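Local structure of probable dipeptidase (3B40) at residues Y141-D146 against N169-S174; G162-G167 against S212-K217; G206-V211 against P229-H234. The protein probably hydrolyses dipeptides as a metal-dependent peptidase of the membrane dipeptidase (M19) family, whose members share a TIM-barrel fold. The protein carries 11 engineered substitutions. All coordinates share one frame; numbering follows the deposited sequence.

Interaction 1 of 3, residues Y141-D146 against N169-S174; sequences YPLGDD and NDWADS. Engineered in segment 169-174: Ala172 (natural residue Ser).
Tyr141 and Asn169 bring the two backbones closest, their CA atoms 5.5 Å apart, and from there the chains diverge as 141-143 forms a short 3-10 segment and Leu143 to Asp146 a type II' turn, with no backbone-to-backbone bond between them. Trp171 makes the largest share of the contact. Its CG stands beside the backbone N (chi1 -73°), and the indole reaches the turn, where NE1 donates to Gly144 O at 2.9 Å; the N-H...O angle of 128° makes this bond weak. The benzo end of the indole meets Leu143, whose side chain crosses it at about a right angle and sets CD1 3.7 Å from Trp171 CH2. Both segments belong to loops that follow parallel strands of the barrel sheet, 131-138 and 160-162, so the indole ties together two successive strand-to-helix connections; Leu150 of helix 148-155 and Ala198 of helix 193-205 also touch it. Asn169 shapes the turn that presents Trp171. Asn169 OD1 accepts from Trp171 N in the carbonyl plane at 2.8 Å, an Asx turn. The N of the engineered Ala172 reaches Asn169 OD1 from above that plane, with Ala172 N 3.0 Å from Asn169 OD1, while Asn169 ND2 is bonded to Phe163 O. At the exposed edge, Asp145 OD1 and Asp170 OD2 lie 4.6 Å apart, and one water donates to both, which probably eases the repulsion between the two carboxylates.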
loop_
_atom_site.group_PDB
_atom_site.type_symbol
_atom_site.label_atom_id
_atom_site.label_comp_id
_atom_site.label_asym_id
_atom_site.label_seq_id
_atom_site.Cartn_x
_atom_site.Cartn_y
_atom_site.Cartn_z
ATOM N N TYR A 141 8.291 12.225 4.053
ATOM C CA TYR A 141 9.221 12.447 5.170
ATOM C C TYR A 141 10.722 12.515 4.773
ATOM O O TYR A 141 11.400 13.478 5.120
ATOM C CB TYR A 141 8.968 11.441 6.298
ATOM C CG TYR A 141 9.977 11.534 7.428
ATOM C CD1 TYR A 141 9.843 12.512 8.432
ATOM C CD2 TYR A 141 11.070 10.647 7.502
ATOM C CE1 TYR A 141 10.766 12.613 9.473
ATOM C CE2 TYR A 141 12.009 10.754 8.550
ATOM C CZ TYR A 141 11.840 11.731 9.522
ATOM O OH TYR A 141 12.746 11.834 10.552
ATOM N N PRO A 142 11.251 11.520 4.026
ATOM C CA PRO A 142 12.681 11.632 3.685
ATOM C C PRO A 142 13.085 12.854 2.841
ATOM O O PRO A 142 14.279 13.193 2.785
ATOM C CB PRO A 142 12.942 10.374 2.871
ATOM C CG PRO A 142 11.828 9.428 3.214
ATOM C CD PRO A 142 10.651 10.281 3.494
ATOM N N LEU A 143 12.121 13.518 2.196
ATOM C CA LEU A 143 12.450 14.538 1.199
ATOM C C LEU A 143 12.681 15.944 1.772
ATOM O O LEU A 143 13.153 16.818 1.046
ATOM C CB LEU A 143 11.393 14.605 0.081
ATOM C CG LEU A 143 10.854 13.357 -0.634
ATOM C CD1 LEU A 143 9.900 13.781 -1.762
ATOM C CD2 LEU A 143 12.013 12.519 -1.165
ATOM N N GLY A 144 12.331 16.184 3.035
ATOM C CA GLY A 144 12.533 17.521 3.621
ATOM C C GLY A 144 11.679 18.554 2.899
ATOM O O GLY A 144 10.563 18.235 2.483
ATOM N N ASP A 145 12.199 19.771 2.723
ATOM C CA ASP A 145 11.462 20.859 2.051
ATOM C C ASP A 145 11.814 20.998 0.577
ATOM O O ASP A 145 11.469 22.001 -0.056
ATOM C CB ASP A 145 11.729 22.214 2.715
ATOM C CG ASP A 145 11.288 22.275 4.177
ATOM O OD1 ASP A 145 10.310 21.585 4.546
ATOM O OD2 ASP A 145 11.932 23.030 4.959
ATOM N N ASP A 146 12.475 20.002 0.004
ATOM C CA ASP A 146 12.992 20.181 -1.338
ATOM C C ASP A 146 12.073 19.565 -2.399
ATOM O O ASP A 146 12.109 18.361 -2.649
ATOM C CB ASP A 146 14.432 19.653 -1.397
ATOM C CG ASP A 146 15.092 19.867 -2.730
ATOM O OD1 ASP A 146 14.590 20.635 -3.582
ATOM O OD2 ASP A 146 16.160 19.247 -2.921
ATOM N N ASN A 169 3.718 14.229 8.212
ATOM C CA ASN A 169 4.981 14.808 7.754
ATOM C C ASN A 169 4.723 16.238 7.281
ATOM O O ASN A 169 3.571 16.711 7.331
ATOM C CB ASN A 169 5.638 13.931 6.648
ATOM C CG ASN A 169 4.818 13.877 5.391
ATOM O OD1 ASN A 169 4.559 14.920 4.744
ATOM N ND2 ASN A 169 4.399 12.669 5.011
ATOM N N ASP A 170 5.782 16.930 6.851
ATOM C CA ASP A 170 5.690 18.374 6.550
ATOM C C ASP A 170 4.965 18.734 5.255
ATOM O O ASP A 170 4.715 19.897 4.996
ATOM C CB ASP A 170 7.073 19.026 6.560
ATOM C CG ASP A 170 7.717 18.976 7.939
ATOM O OD1 ASP A 170 7.000 18.949 8.959
ATOM O OD2 ASP A 170 8.935 18.948 8.003
ATOM N N TRP A 171 4.634 17.734 4.456
ATOM C CA TRP A 171 3.873 17.908 3.199
ATOM C C TRP A 171 2.380 17.578 3.338
ATOM O O TRP A 171 1.535 18.197 2.696
ATOM C CB TRP A 171 4.477 16.994 2.127
ATOM C CG TRP A 171 5.815 17.440 1.596
ATOM C CD1 TRP A 171 6.734 18.243 2.231
ATOM C CD2 TRP A 171 6.373 17.147 0.299
ATOM N NE1 TRP A 171 7.844 18.430 1.418
ATOM C CE2 TRP A 171 7.649 17.764 0.235
ATOM C CE3 TRP A 171 5.934 16.399 -0.795
ATOM C CZ2 TRP A 171 8.482 17.666 -0.897
ATOM C CZ3 TRP A 171 6.762 16.296 -1.916
ATOM C CH2 TRP A 171 8.018 16.929 -1.958
ATOM N N ALA A 172 2.066 16.573 4.152
ATOM C CA ALA A 172 0.698 16.076 4.258
ATOM C C ALA A 172 0.461 15.476 5.636
ATOM O O ALA A 172 1.357 14.804 6.182
ATOM C CB ALA A 172 0.480 14.995 3.196
ATOM N N ASP A 173 -0.746 15.670 6.169
ATOM C CA ASP A 173 -1.203 14.952 7.385
ATOM C C ASP A 173 -1.507 13.479 7.075
ATOM O O ASP A 173 -2.030 13.151 6.008
ATOM C CB ASP A 173 -2.475 15.563 7.985
ATOM C CG ASP A 173 -2.304 17.025 8.435
ATOM O OD1 ASP A 173 -1.175 17.461 8.772
ATOM O OD2 ASP A 173 -3.330 17.748 8.449
ATOM N N SER A 174 -1.260 12.612 8.048
ATOM C CA SER A 174 -1.536 11.206 7.858
ATOM C C SER A 174 -2.930 10.869 8.414
ATOM O O SER A 174 -3.446 11.575 9.272
ATOM C CB SER A 174 -0.446 10.368 8.530
ATOM O OG SER A 174 -0.786 8.984 8.537
HETATM O O HOH W 1 10.403 18.945 5.789
#

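Interaction 2 of 3, residues G162-G167 against S212-K217; sequences GFSYVG and SQMSTK. Engineered in segment 162-167: Ser164 (natural residue Asn).
Phe163 and Met214 form the apolar end of this buried contact. Met214 bends at chi3 (78°), which places CE 3.7 Å from Phe163 CD2 while SD sits 4.7 Å from the ring centroid and 54° off its normal, an oblique Met-aromatic contact. The engineered Ser164 packs next to it: OG lies 3.2 Å from Met214 CG, close for an oxygen against a methylene, and the carbonyl O of Ser164 is 3.4 Å from Gln213 CB. Beside this tight part the backbones do not bond directly; a buried water fills in, accepting from Ser164 N and donating to Ser212 O at 2.6 Å. Segment 162-167 leaves barrel strand 160-162, while residues 212-217 lead from strand 208-210 into helix 216-225, with Ser215 as N-cap, its OG bonded to Ala218 N; the contact therefore joins the exit loops of two neighbouring parallel strands. The looser side lies at the partly exposed Tyr165 and Val166. Gln213 bends at chi2 and runs side by side with Tyr165, amide and ring planes 31° apart and NE2 3.6 Å from Tyr165 CD1. Its amide is held from outside, OE1 by Arg176 and NE2 by His234, while Tyr165 OH is bonded to Asp362. Val166 meets Gln213 OE1 with its backbone N at 3.5 Å, while Val166 CG2 stays 4.1 Å from Gln213 OE1.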
loop_
_atom_site.group_PDB
_atom_site.type_symbol
_atom_site.label_atom_id
_atom_site.label_comp_id
_atom_site.label_asym_id
_atom_site.label_seq_id
_atom_site.Cartn_x
_atom_site.Cartn_y
_atom_site.Cartn_z
ATOM N N GLY A 162 3.188 8.476 -3.177
ATOM C CA GLY A 162 2.227 8.675 -2.089
ATOM C C GLY A 162 2.853 9.575 -1.060
ATOM O O GLY A 162 3.976 9.351 -0.637
ATOM N N PHE A 163 2.157 10.633 -0.692
ATOM C CA PHE A 163 2.665 11.573 0.300
ATOM C C PHE A 163 2.869 10.981 1.668
ATOM O O PHE A 163 3.714 11.465 2.444
ATOM C CB PHE A 163 1.638 12.682 0.485
ATOM C CG PHE A 163 1.615 13.688 -0.632
ATOM C CD1 PHE A 163 2.122 14.948 -0.420
ATOM C CD2 PHE A 163 1.029 13.384 -1.878
ATOM C CE1 PHE A 163 2.091 15.914 -1.440
ATOM C CE2 PHE A 163 1.015 14.326 -2.894
ATOM C CZ PHE A 163 1.525 15.605 -2.668
ATOM N N SER A 164 2.052 9.989 2.018
ATOM C CA SER A 164 1.964 9.603 3.419
ATOM C C SER A 164 2.299 8.183 3.705
ATOM O O SER A 164 2.193 7.329 2.843
ATOM C CB SER A 164 0.564 9.872 3.979
ATOM O OG SER A 164 0.222 11.237 3.880
ATOM N N TYR A 165 2.733 7.961 4.938
ATOM C CA TYR A 165 2.682 6.673 5.592
ATOM C C TYR A 165 2.018 6.911 6.966
ATOM O O TYR A 165 1.236 7.866 7.137
ATOM C CB TYR A 165 4.100 6.083 5.694
ATOM C CG TYR A 165 4.190 4.637 6.126
ATOM C CD1 TYR A 165 3.672 3.592 5.332
ATOM C CD2 TYR A 165 4.817 4.306 7.326
ATOM C CE1 TYR A 165 3.777 2.228 5.754
ATOM C CE2 TYR A 165 4.899 2.985 7.757
ATOM C CZ TYR A 165 4.393 1.946 6.964
ATOM O OH TYR A 165 4.525 0.645 7.408
ATOM N N VAL A 166 2.272 6.026 7.917
ATOM C CA VAL A 166 2.014 6.287 9.348
ATOM C C VAL A 166 2.871 7.493 9.807
ATOM O O VAL A 166 4.048 7.604 9.436
ATOM C CB VAL A 166 2.333 5.006 10.186
ATOM C CG1 VAL A 166 2.135 5.260 11.660
ATOM C CG2 VAL A 166 1.422 3.850 9.774
ATOM N N GLY A 167 2.284 8.411 10.578
ATOM C CA GLY A 167 3.000 9.594 11.053
ATOM C C GLY A 167 2.729 10.787 10.145
ATOM O O GLY A 167 2.692 10.644 8.930
ATOM N N SER A 212 -3.407 6.669 -0.693
ATOM C CA SER A 212 -3.490 5.717 0.432
ATOM C C SER A 212 -2.580 6.233 1.553
ATOM O O SER A 212 -1.480 6.674 1.253
ATOM C CB SER A 212 -3.064 4.305 0.006
ATOM O OG SER A 212 -4.090 3.683 -0.758
ATOM N N GLN A 213 -3.073 6.207 2.807
ATOM C CA GLN A 213 -2.335 6.606 4.034
ATOM C C GLN A 213 -2.524 8.091 4.438
ATOM O O GLN A 213 -2.277 8.470 5.585
ATOM C CB GLN A 213 -0.835 6.263 3.963
ATOM C CG GLN A 213 -0.435 4.769 3.625
ATOM C CD GLN A 213 -0.090 3.899 4.810
ATOM O OE1 GLN A 213 -0.118 4.346 5.960
ATOM N NE2 GLN A 213 0.265 2.607 4.535
ATOM N N MET A 214 -2.921 8.924 3.476
ATOM C CA MET A 214 -3.125 10.357 3.660
ATOM C C MET A 214 -4.407 10.614 4.464
ATOM O O MET A 214 -5.379 9.893 4.309
ATOM C CB MET A 214 -3.270 11.023 2.273
ATOM C CG MET A 214 -1.933 11.089 1.463
ATOM S SD MET A 214 -2.002 11.911 -0.170
ATOM C CE MET A 214 -2.002 13.636 0.257
ATOM N N SER A 215 -4.420 11.661 5.291
ATOM C CA SER A 215 -5.631 12.094 5.994
ATOM C C SER A 215 -6.754 12.432 4.984
ATOM O O SER A 215 -6.497 12.637 3.768
ATOM C CB SER A 215 -5.317 13.306 6.890
ATOM O OG SER A 215 -5.319 14.482 6.121
ATOM N N THR A 216 -7.986 12.472 5.469
ATOM C CA THR A 216 -9.140 12.815 4.630
ATOM C C THR A 216 -9.067 14.201 4.022
ATOM O O THR A 216 -9.339 14.365 2.830
ATOM C CB THR A 216 -10.462 12.631 5.384
ATOM O OG1 THR A 216 -10.612 11.224 5.646
ATOM C CG2 THR A 216 -11.673 13.113 4.518
ATOM N N LYS A 217 -8.685 15.187 4.823
ATOM C CA LYS A 217 -8.520 16.545 4.302
ATOM C C LYS A 217 -7.436 16.673 3.248
ATOM O O LYS A 217 -7.576 17.474 2.322
ATOM C CB LYS A 217 -8.238 17.536 5.430
ATOM C CG LYS A 217 -9.479 17.864 6.252
ATOM C CD LYS A 217 -9.066 18.606 7.538
ATOM C CE LYS A 217 -10.237 18.675 8.530
ATOM N NZ LYS A 217 -11.435 19.330 7.909
HETATM O O HOH W 2 0.115 8.503 0.248
#

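Interaction 3 of 3, residues G206-V211 against P229-H234; sequences GVIIDV and PIVASH
Asp210 and Ser233 meet through their side chains at the end of a parallel strand pair. Asp210 CG is anti to the backbone N (chi1 178°), and the carboxylate reaches across to the corner at Ser233. There OD2 accepts from Ser233 OG at 2.5 Å, a very short bond, while Ser233 N donates to OD1 from above the carboxylate plane, 47° out of it, at 2.9 Å and nearly straight. Ser233 OG in turn accepts from His234 ND1, the hydroxyl oxygen sitting somewhat out of the imidazole plane.

Behind this polar end, strands 208-210 and 230-232 approach to 4.9 Å between axes at 39°. Val231 bonds through both N and O to the residues flanking Asp210: its N donates to Ile209 O, and its O accepts from Val211 N at 2.7 Å, both bonds running nearly along the C=O axis. These are adjacent strands of a right-handed beta-alpha-beta unit whose crossover is helix 216-225, as expected of a TIM barrel. The apolar groups divide between the two faces. On the face of Ile209 and Ile230, Ile230 CD1 meets Val211 CG1 at 3.8 Å, the two side chains crossing at about a right angle, and Val222 of the crossover helix touches all three residues. On the face of Asp210 and Val231, Val231 CG2 lies obliquely against Ile208 CG2, 3.7 Å away. Near the start of the pair a water replaces a direct bond, accepting from Ile209 N and donating to Pro229 O.

Ser212 N is a further donor to Asp210 OD1, so the buried carboxylate is gripped by two backbone N-H groups and a hydroxyl. With His234 ND1 donating to Ser233 OG, the serine proton is probably directed at Asp210; the unusual shortness of that bond carries little further weight.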
loop_
_atom_site.group_PDB
_atom_site.type_symbol
_atom_site.label_atom_id
_atom_site.label_comp_id
_atom_site.label_asym_id
_atom_site.label_seq_id
_atom_site.Cartn_x
_atom_site.Cartn_y
_atom_site.Cartn_z
ATOM N N GLY A 206 4.182 13.976 -14.648
ATOM C CA GLY A 206 3.506 12.746 -15.098
ATOM C C GLY A 206 3.696 11.576 -14.134
ATOM O O GLY A 206 3.864 10.420 -14.556
ATOM N N VAL A 207 3.627 11.867 -12.838
ATOM C CA VAL A 207 3.782 10.866 -11.773
ATOM C C VAL A 207 2.428 10.683 -11.128
ATOM O O VAL A 207 1.749 11.681 -10.840
ATOM C CB VAL A 207 4.828 11.316 -10.713
ATOM C CG1 VAL A 207 4.793 10.400 -9.453
ATOM C CG2 VAL A 207 6.181 11.305 -11.318
ATOM N N ILE A 208 2.015 9.423 -10.949
ATOM C CA ILE A 208 0.713 9.125 -10.377
ATOM C C ILE A 208 0.735 9.560 -8.915
ATOM O O ILE A 208 1.638 9.162 -8.166
ATOM C CB ILE A 208 0.365 7.603 -10.425
ATOM C CG1 ILE A 208 0.359 7.054 -11.861
ATOM C CG2 ILE A 208 -1.017 7.348 -9.777
ATOM C CD1 ILE A 208 0.550 5.525 -11.936
ATOM N N ILE A 209 -0.234 10.376 -8.520
ATOM C CA ILE A 209 -0.422 10.681 -7.090
ATOM C C ILE A 209 -1.204 9.585 -6.367
ATOM O O ILE A 209 -2.313 9.214 -6.793
ATOM C CB ILE A 209 -1.114 12.052 -6.859
ATOM C CG1 ILE A 209 -0.281 13.194 -7.471
ATOM C CG2 ILE A 209 -1.367 12.258 -5.305
ATOM C CD1 ILE A 209 -1.065 14.485 -7.718
ATOM N N ASP A 210 -0.626 9.087 -5.273
ATOM C CA ASP A 210 -1.190 7.990 -4.464
ATOM C C ASP A 210 -1.712 8.545 -3.127
ATOM O O ASP A 210 -0.952 9.155 -2.370
ATOM C CB ASP A 210 -0.107 6.928 -4.246
ATOM C CG ASP A 210 -0.560 5.760 -3.368
ATOM O OD1 ASP A 210 -1.766 5.629 -3.041
ATOM O OD2 ASP A 210 0.336 4.964 -3.002
ATOM N N VAL A 211 -3.012 8.370 -2.869
ATOM C CA VAL A 211 -3.615 8.924 -1.688
ATOM C C VAL A 211 -3.784 7.935 -0.522
ATOM O O VAL A 211 -4.243 8.338 0.532
ATOM C CB VAL A 211 -4.978 9.640 -1.993
ATOM C CG1 VAL A 211 -4.772 10.718 -3.070
ATOM C CG2 VAL A 211 -6.021 8.623 -2.416
ATOM N N PRO A 229 -5.679 11.728 -13.123
ATOM C CA PRO A 229 -6.146 10.619 -12.262
ATOM C C PRO A 229 -5.292 10.399 -11.024
ATOM O O PRO A 229 -4.064 10.532 -11.067
ATOM C CB PRO A 229 -6.116 9.399 -13.198
ATOM C CG PRO A 229 -6.445 10.065 -14.606
ATOM C CD PRO A 229 -5.687 11.351 -14.558
ATOM N N ILE A 230 -5.970 10.125 -9.913
ATOM C CA ILE A 230 -5.292 9.781 -8.675
ATOM C C ILE A 230 -5.652 8.348 -8.295
ATOM O O ILE A 230 -6.655 7.792 -8.788
ATOM C CB ILE A 230 -5.581 10.811 -7.524
ATOM C CG1 ILE A 230 -7.042 10.799 -7.071
ATOM C CG2 ILE A 230 -5.152 12.297 -7.986
ATOM C CD1 ILE A 230 -7.291 11.617 -5.755
ATOM N N VAL A 231 -4.839 7.757 -7.436
ATOM C CA VAL A 231 -4.974 6.354 -7.105
ATOM C C VAL A 231 -4.869 6.182 -5.591
ATOM O O VAL A 231 -4.213 6.970 -4.908
ATOM C CB VAL A 231 -3.868 5.528 -7.893
ATOM C CG1 VAL A 231 -3.666 4.149 -7.331
ATOM C CG2 VAL A 231 -4.236 5.481 -9.444
ATOM N N ALA A 232 -5.550 5.183 -5.054
ATOM C CA ALA A 232 -5.264 4.721 -3.723
ATOM C C ALA A 232 -4.615 3.330 -3.908
ATOM O O ALA A 232 -5.323 2.369 -4.214
ATOM C CB ALA A 232 -6.561 4.617 -2.905
ATOM N N SER A 233 -3.297 3.245 -3.716
ATOM C CA SER A 233 -2.531 2.058 -4.088
ATOM C C SER A 233 -2.769 0.857 -3.130
ATOM O O SER A 233 -2.535 -0.289 -3.506
ATOM C CB SER A 233 -1.041 2.405 -4.163
ATOM O OG SER A 233 -0.547 2.642 -2.849
ATOM N N HIS A 234 -3.249 1.133 -1.908
ATOM C CA HIS A 234 -3.605 0.077 -0.956
ATOM C C HIS A 234 -4.551 0.632 0.088
ATOM O O HIS A 234 -4.085 1.169 1.126
ATOM C CB HIS A 234 -2.356 -0.558 -0.292
ATOM C CG HIS A 234 -1.417 0.420 0.375
ATOM N ND1 HIS A 234 -1.001 1.590 -0.219
ATOM C CD2 HIS A 234 -0.759 0.357 1.562
ATOM C CE1 HIS A 234 -0.143 2.216 0.574
ATOM N NE2 HIS A 234 0.032 1.482 1.655
HETATM O O HOH W 3 -1.907 11.895 -10.217
#

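Overall arrangement
Interactions 2 and 3 are buried, their centres about 12 Å apart, whereas interaction 1 is only partly buried and lies farther from the centre of the chain. Interaction 3 alone pairs strands, with backbone bonds plus a carboxylate-serine end. Each of the three has a bridging water, but 1 and 2 have no direct backbone bond across their segments. Interactions 1 and 2 share the loop after strand 160-162 and touch through Ser174 OG and Tyr165 O, 2.7 Å apart. Interactions 2 and 3 both involve the unit of strand 208-210, helix 216-225 and strand 230-235, and meet where Ser212 OG lies 2.9 Å from His234 N. Interactions 1 and 3 do not touch.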